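PDB 3MZO: Lin2634 protein from Listeria innocua, which binds calcium and is probably an HD-domain phosphohydrolase related to the YfbR-like 5'-deoxynucleotidases. Local coordinates for residues 79-83 against 158-162; 142-147 against 161-165. All blocks are in the same frame, centred on the assembly; numbering follows the deposited sequence.

Contact 1: residues 79-83 against 158-162; sequences KTPVK and IFVEI
Pro81 lays one side of its ring across the first turn of helix 158-172, meeting two side chains at about right angles. Its CD comes 3.8 Å from CG1 of Ile162, and its CG lies 3.8 Å from CB of Glu161, so the ring rests on the root of the glutamate rather than on its carboxylate. Thr80 adds its methyl: CG2 is 3.9 Å from CD1 of Ile162 and 4.0 Å from CG1 of Ile158. The Thr80 first torsion (chi1 57°) leaves CG2 anti to the carbonyl carbon, which turns the methyl to the helix.

Lys83 approaches with a chain extended beyond CG. Its end runs obliquely past the CD1 methyl of Ile158, NZ to CD1 3.4 Å; CG1, anti to the backbone N (chi1 -162°), carries that methyl out to the lysine chain. The charged ends probably add little: Lys83 NZ and Glu161 OE1 make a long salt bridge of 3.9 Å, and no hydrogen bond joins the segments. The other carboxylate oxygen of Glu161 is hydrogen-bonded to Asn157, which ties the glutamate back to the residue just before its own helix. On the loop side, the Thr80 carbonyl accepts a bond from Arg90. The geometry is that of an irregular loop packed by apolar contacts on a helix N-terminus, within the all-helical HD-domain fold.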
loop_
_atom_site.group_PDB
_atom_site.type_symbol
_atom_site.label_atom_id
_atom_site.label_comp_id
_atom_site.label_asym_id
_atom_site.label_seq_id
_atom_site.Cartn_x
_atom_site.Cartn_y
_atom_site.Cartn_z
ATOM N N LYS B 79 1.770 -12.197 -19.728
ATOM C CA LYS B 79 2.994 -12.916 -19.225
ATOM C C LYS B 79 2.772 -14.416 -18.907
ATOM O O LYS B 79 3.725 -15.210 -18.822
ATOM C CB LYS B 79 3.524 -12.247 -17.933
ATOM C CG LYS B 79 4.549 -11.093 -18.097
ATOM C CD LYS B 79 4.326 -10.250 -19.336
ATOM C CE LYS B 79 4.929 -8.863 -19.224
ATOM N NZ LYS B 79 5.749 -8.517 -20.418
ATOM N N THR B 80 1.506 -14.773 -18.707
ATOM C CA THR B 80 1.087 -16.116 -18.325
ATOM C C THR B 80 0.891 -16.972 -19.598
ATOM O O THR B 80 0.693 -16.413 -20.680
ATOM C CB THR B 80 -0.217 -15.996 -17.509
ATOM O OG1 THR B 80 -1.205 -15.312 -18.294
ATOM C CG2 THR B 80 0.038 -15.180 -16.209
ATOM N N PRO B 81 0.953 -18.321 -19.481
ATOM C CA PRO B 81 0.909 -19.154 -20.695
ATOM C C PRO B 81 -0.486 -19.241 -21.351
ATOM O O PRO B 81 -1.489 -18.853 -20.731
ATOM C CB PRO B 81 1.384 -20.532 -20.200
ATOM C CG PRO B 81 1.006 -20.575 -18.764
ATOM C CD PRO B 81 0.971 -19.140 -18.254
ATOM N N VAL B 82 -0.513 -19.740 -22.596
ATOM C CA VAL B 82 -1.739 -19.854 -23.413
ATOM C C VAL B 82 -2.911 -20.490 -22.627
ATOM O O VAL B 82 -2.992 -21.714 -22.469
ATOM C CB VAL B 82 -1.468 -20.618 -24.748
ATOM C CG1 VAL B 82 -2.779 -21.001 -25.451
ATOM C CG2 VAL B 82 -0.570 -19.773 -25.666
ATOM N N LYS B 83 -3.788 -19.619 -22.120
ATOM C CA LYS B 83 -4.958 -20.007 -21.324
ATOM C C LYS B 83 -6.256 -19.558 -21.999
ATOM O O LYS B 83 -7.136 -20.378 -22.290
ATOM C CB LYS B 83 -4.876 -19.392 -19.917
ATOM C CG LYS B 83 -4.465 -20.363 -18.837
ATOM C CD LYS B 83 -4.775 -19.809 -17.469
ATOM C CE LYS B 83 -4.818 -20.925 -16.453
ATOM N NZ LYS B 83 -4.905 -20.392 -15.067
ATOM N N ILE B 158 -1.208 -21.255 -11.533
ATOM C CA ILE B 158 -0.660 -20.465 -12.618
ATOM C C ILE B 158 0.878 -20.377 -12.515
ATOM O O ILE B 158 1.566 -20.445 -13.514
ATOM C CB ILE B 158 -1.293 -19.038 -12.693
ATOM C CG1 ILE B 158 -1.046 -18.409 -14.059
ATOM C CG2 ILE B 158 -0.732 -18.088 -11.643
ATOM C CD1 ILE B 158 -1.724 -19.145 -15.190
ATOM N N PHE B 159 1.420 -20.280 -11.308
ATOM C CA PHE B 159 2.874 -20.114 -11.153
ATOM C C PHE B 159 3.676 -21.346 -11.597
ATOM O O PHE B 159 4.721 -21.197 -12.247
ATOM C CB PHE B 159 3.190 -19.661 -9.741
ATOM C CG PHE B 159 2.599 -18.323 -9.439
ATOM C CD1 PHE B 159 3.099 -17.176 -10.053
ATOM C CD2 PHE B 159 1.498 -18.205 -8.629
ATOM C CE1 PHE B 159 2.529 -15.934 -9.815
ATOM C CE2 PHE B 159 0.916 -16.958 -8.396
ATOM C CZ PHE B 159 1.448 -15.829 -8.992
ATOM N N VAL B 160 3.159 -22.544 -11.318
ATOM C CA VAL B 160 3.783 -23.773 -11.814
ATOM C C VAL B 160 3.745 -23.806 -13.332
ATOM O O VAL B 160 4.713 -24.238 -13.994
ATOM C CB VAL B 160 3.059 -25.024 -11.266
ATOM C CG1 VAL B 160 3.365 -26.269 -12.142
ATOM C CG2 VAL B 160 3.454 -25.247 -9.804
ATOM N N GLU B 161 2.642 -23.328 -13.896
ATOM C CA GLU B 161 2.489 -23.279 -15.347
ATOM C C GLU B 161 3.449 -22.291 -15.992
ATOM O O GLU B 161 4.012 -22.572 -17.057
ATOM C CB GLU B 161 1.045 -22.929 -15.736
ATOM C CG GLU B 161 0.021 -24.016 -15.385
ATOM C CD GLU B 161 -1.430 -23.479 -15.350
ATOM O OE1 GLU B 161 -1.714 -22.414 -15.963
ATOM O OE2 GLU B 161 -2.285 -24.123 -14.690
ATOM N N ILE B 162 3.638 -21.141 -15.364
ATOM C CA ILE B 162 4.588 -20.132 -15.855
ATOM C C ILE B 162 6.038 -20.688 -15.818
ATOM O O ILE B 162 6.799 -20.535 -16.756
ATOM C CB ILE B 162 4.492 -18.824 -15.003
ATOM C CG1 ILE B 162 3.130 -18.129 -15.231
ATOM C CG2 ILE B 162 5.645 -17.854 -15.332
ATOM C CD1 ILE B 162 2.709 -17.124 -14.145
#

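Contact 2: residues 142-147 against 161-165; sequences LLYESF and EIYSE
Leu143 and Tyr163 supply the CH-pi contact between the two helices. The leucine methyl CD1 sits over one face of the tyrosine ring, 3.8 Å from its centroid and 28° off the normal, displaced toward the CD2-CE2 side. Both side chains set CG anti to the backbone N, which lets methyl and ring overlap where their CA atoms are only 5.1 Å apart.

Apolar contacts extend this pair. Phe147 runs beside Tyr163 in the same direction, with CE2 of the tyrosine near the plane of the phenylalanine ring at its edge, 4.0 Å from CD1. Leu142 crosses Ile162 at about a right angle, its CG 3.5 Å from the CG2 branch, which also packs on CB of Ser146.

Polar groups are served along or beyond the helices, with no hydrogen bond between the segments. Ser146 OG, 3.3 Å from CB of Tyr163 and in the plane of its ring, has the carbonyl oxygens of Leu142 and Leu143 both within reach. The Tyr163 hydroxyl is hydrogen-bonded to Thr205; Glu165 makes a salt bridge with Lys139 through OE1 and a hydrogen bond with Thr169 through OE2. An axial separation of 8.5 Å and an angle of 151° define a close antiparallel helix pair in the HD-domain core; its helix 129-151 also carries the calcium ligand Asp138.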
loop_
_atom_site.group_PDB
_atom_site.type_symbol
_atom_site.label_atom_id
_atom_site.label_comp_id
_atom_site.label_asym_id
_atom_site.label_seq_id
_atom_site.Cartn_x
_atom_site.Cartn_y
_atom_site.Cartn_z
ATOM N N LEU B 142 11.283 -14.466 -15.458
ATOM C CA LEU B 142 9.964 -15.060 -15.273
ATOM C C LEU B 142 10.076 -16.349 -14.454
ATOM O O LEU B 142 9.250 -16.646 -13.594
ATOM C CB LEU B 142 9.371 -15.327 -16.640
ATOM C CG LEU B 142 7.877 -15.525 -16.810
ATOM C CD1 LEU B 142 7.057 -14.318 -16.341
ATOM C CD2 LEU B 142 7.615 -15.845 -18.278
ATOM N N LEU B 143 11.116 -17.123 -14.726
ATOM C CA LEU B 143 11.383 -18.343 -13.989
ATOM C C LEU B 143 11.692 -18.047 -12.511
ATOM O O LEU B 143 11.193 -18.732 -11.618
ATOM C CB LEU B 143 12.553 -19.108 -14.643
ATOM C CG LEU B 143 12.830 -20.534 -14.169
ATOM C CD1 LEU B 143 11.994 -21.549 -14.961
ATOM C CD2 LEU B 143 14.317 -20.862 -14.303
ATOM N N TYR B 144 12.520 -17.039 -12.250
ATOM C CA TYR B 144 12.783 -16.609 -10.851
ATOM C C TYR B 144 11.530 -16.081 -10.122
ATOM O O TYR B 144 11.315 -16.360 -8.931
ATOM C CB TYR B 144 13.961 -15.591 -10.792
ATOM C CG TYR B 144 15.289 -16.308 -10.668
ATOM C CD1 TYR B 144 15.903 -16.873 -11.782
ATOM C CD2 TYR B 144 15.901 -16.473 -9.417
ATOM C CE1 TYR B 144 17.103 -17.576 -11.662
ATOM C CE2 TYR B 144 17.098 -17.160 -9.286
ATOM C CZ TYR B 144 17.690 -17.703 -10.428
ATOM O OH TYR B 144 18.868 -18.370 -10.334
ATOM N N GLU B 145 10.729 -15.284 -10.810
ATOM C CA GLU B 145 9.511 -14.726 -10.186
ATOM C C GLU B 145 8.544 -15.857 -9.855
ATOM O O GLU B 145 7.975 -15.883 -8.803
ATOM C CB GLU B 145 8.755 -13.808 -11.127
ATOM C CG GLU B 145 9.291 -12.442 -11.407
ATOM C CD GLU B 145 8.422 -11.717 -12.464
ATOM O OE1 GLU B 145 8.101 -12.351 -13.500
ATOM O OE2 GLU B 145 8.083 -10.518 -12.283
ATOM N N SER B 146 8.360 -16.800 -10.775
ATOM C CA SER B 146 7.393 -17.855 -10.562
ATOM C C SER B 146 7.939 -18.851 -9.515
ATOM O O SER B 146 7.194 -19.363 -8.655
ATOM C CB SER B 146 7.022 -18.522 -11.886
ATOM O OG SER B 146 8.111 -19.257 -12.428
ATOM N N PHE B 147 9.252 -19.078 -9.577
ATOM C CA PHE B 147 9.962 -19.922 -8.629
ATOM C C PHE B 147 9.769 -19.400 -7.210
ATOM O O PHE B 147 9.466 -20.168 -6.292
ATOM C CB PHE B 147 11.457 -19.957 -9.001
ATOM C CG PHE B 147 12.298 -20.766 -8.078
ATOM C CD1 PHE B 147 12.465 -22.122 -8.293
ATOM C CD2 PHE B 147 12.943 -20.170 -7.007
ATOM C CE1 PHE B 147 13.270 -22.902 -7.427
ATOM C CE2 PHE B 147 13.750 -20.933 -6.138
ATOM C CZ PHE B 147 13.903 -22.305 -6.349
ATOM N N GLU B 161 2.642 -23.328 -13.896
ATOM C CA GLU B 161 2.489 -23.279 -15.347
ATOM C C GLU B 161 3.449 -22.291 -15.992
ATOM O O GLU B 161 4.012 -22.572 -17.057
ATOM C CB GLU B 161 1.045 -22.929 -15.736
ATOM C CG GLU B 161 0.021 -24.016 -15.385
ATOM C CD GLU B 161 -1.430 -23.479 -15.350
ATOM O OE1 GLU B 161 -1.714 -22.414 -15.963
ATOM O OE2 GLU B 161 -2.285 -24.123 -14.690
ATOM N N ILE B 162 3.638 -21.141 -15.364
ATOM C CA ILE B 162 4.588 -20.132 -15.855
ATOM C C ILE B 162 6.038 -20.688 -15.818
ATOM O O ILE B 162 6.799 -20.535 -16.756
ATOM C CB ILE B 162 4.492 -18.824 -15.003
ATOM C CG1 ILE B 162 3.130 -18.129 -15.231
ATOM C CG2 ILE B 162 5.645 -17.854 -15.332
ATOM C CD1 ILE B 162 2.709 -17.124 -14.145
ATOM N N TYR B 163 6.396 -21.303 -14.699
ATOM C CA TYR B 163 7.705 -21.873 -14.507
ATOM C C TYR B 163 7.980 -22.927 -15.599
ATOM O O TYR B 163 9.046 -22.935 -16.245
ATOM C CB TYR B 163 7.778 -22.497 -13.102
ATOM C CG TYR B 163 9.063 -23.223 -12.800
ATOM C CD1 TYR B 163 9.205 -24.582 -13.103
ATOM C CD2 TYR B 163 10.142 -22.558 -12.228
ATOM C CE1 TYR B 163 10.386 -25.263 -12.819
ATOM C CE2 TYR B 163 11.327 -23.229 -11.940
ATOM C CZ TYR B 163 11.447 -24.578 -12.247
ATOM O OH TYR B 163 12.619 -25.240 -11.965
ATOM N N SER B 164 6.987 -23.784 -15.827
ATOM C CA SER B 164 7.108 -24.852 -16.809
ATOM C C SER B 164 7.341 -24.298 -18.215
ATOM O O SER B 164 8.229 -24.768 -18.943
ATOM C CB SER B 164 5.869 -25.733 -16.748
ATOM O OG SER B 164 5.765 -26.304 -15.459
ATOM N N GLU B 165 6.566 -23.281 -18.575
ATOM C CA GLU B 165 6.674 -22.652 -19.879
ATOM C C GLU B 165 8.013 -21.980 -20.040
ATOM O O GLU B 165 8.633 -22.099 -21.098
ATOM C CB GLU B 165 5.558 -21.630 -20.093
ATOM C CG GLU B 165 5.538 -20.937 -21.492
ATOM C CD GLU B 165 6.587 -19.788 -21.687
ATOM O OE1 GLU B 165 6.940 -19.053 -20.718
ATOM O OE2 GLU B 165 7.050 -19.615 -22.839
#

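The two contacts share Glu161 and Ile162 on helix 158-172, and their centres are 8 Å apart. Along the chain, segment 79-83 comes first, in the loop between helices 58-67 and 87-108; segment 142-147 follows on helix 129-151, and both meet the same later helix. Contact 1 covers the first turn of that helix from the loop, while contact 2 joins its next turn to helix 129-151 in a more buried setting. They touch directly, Phe159 O lying 3.5 Å from Ser146 CB. Helix 158-172 thus connects the 79-83 loop with the helix bearing Asp138, a ligand of the calcium site formed with His34, His68 and Asp69.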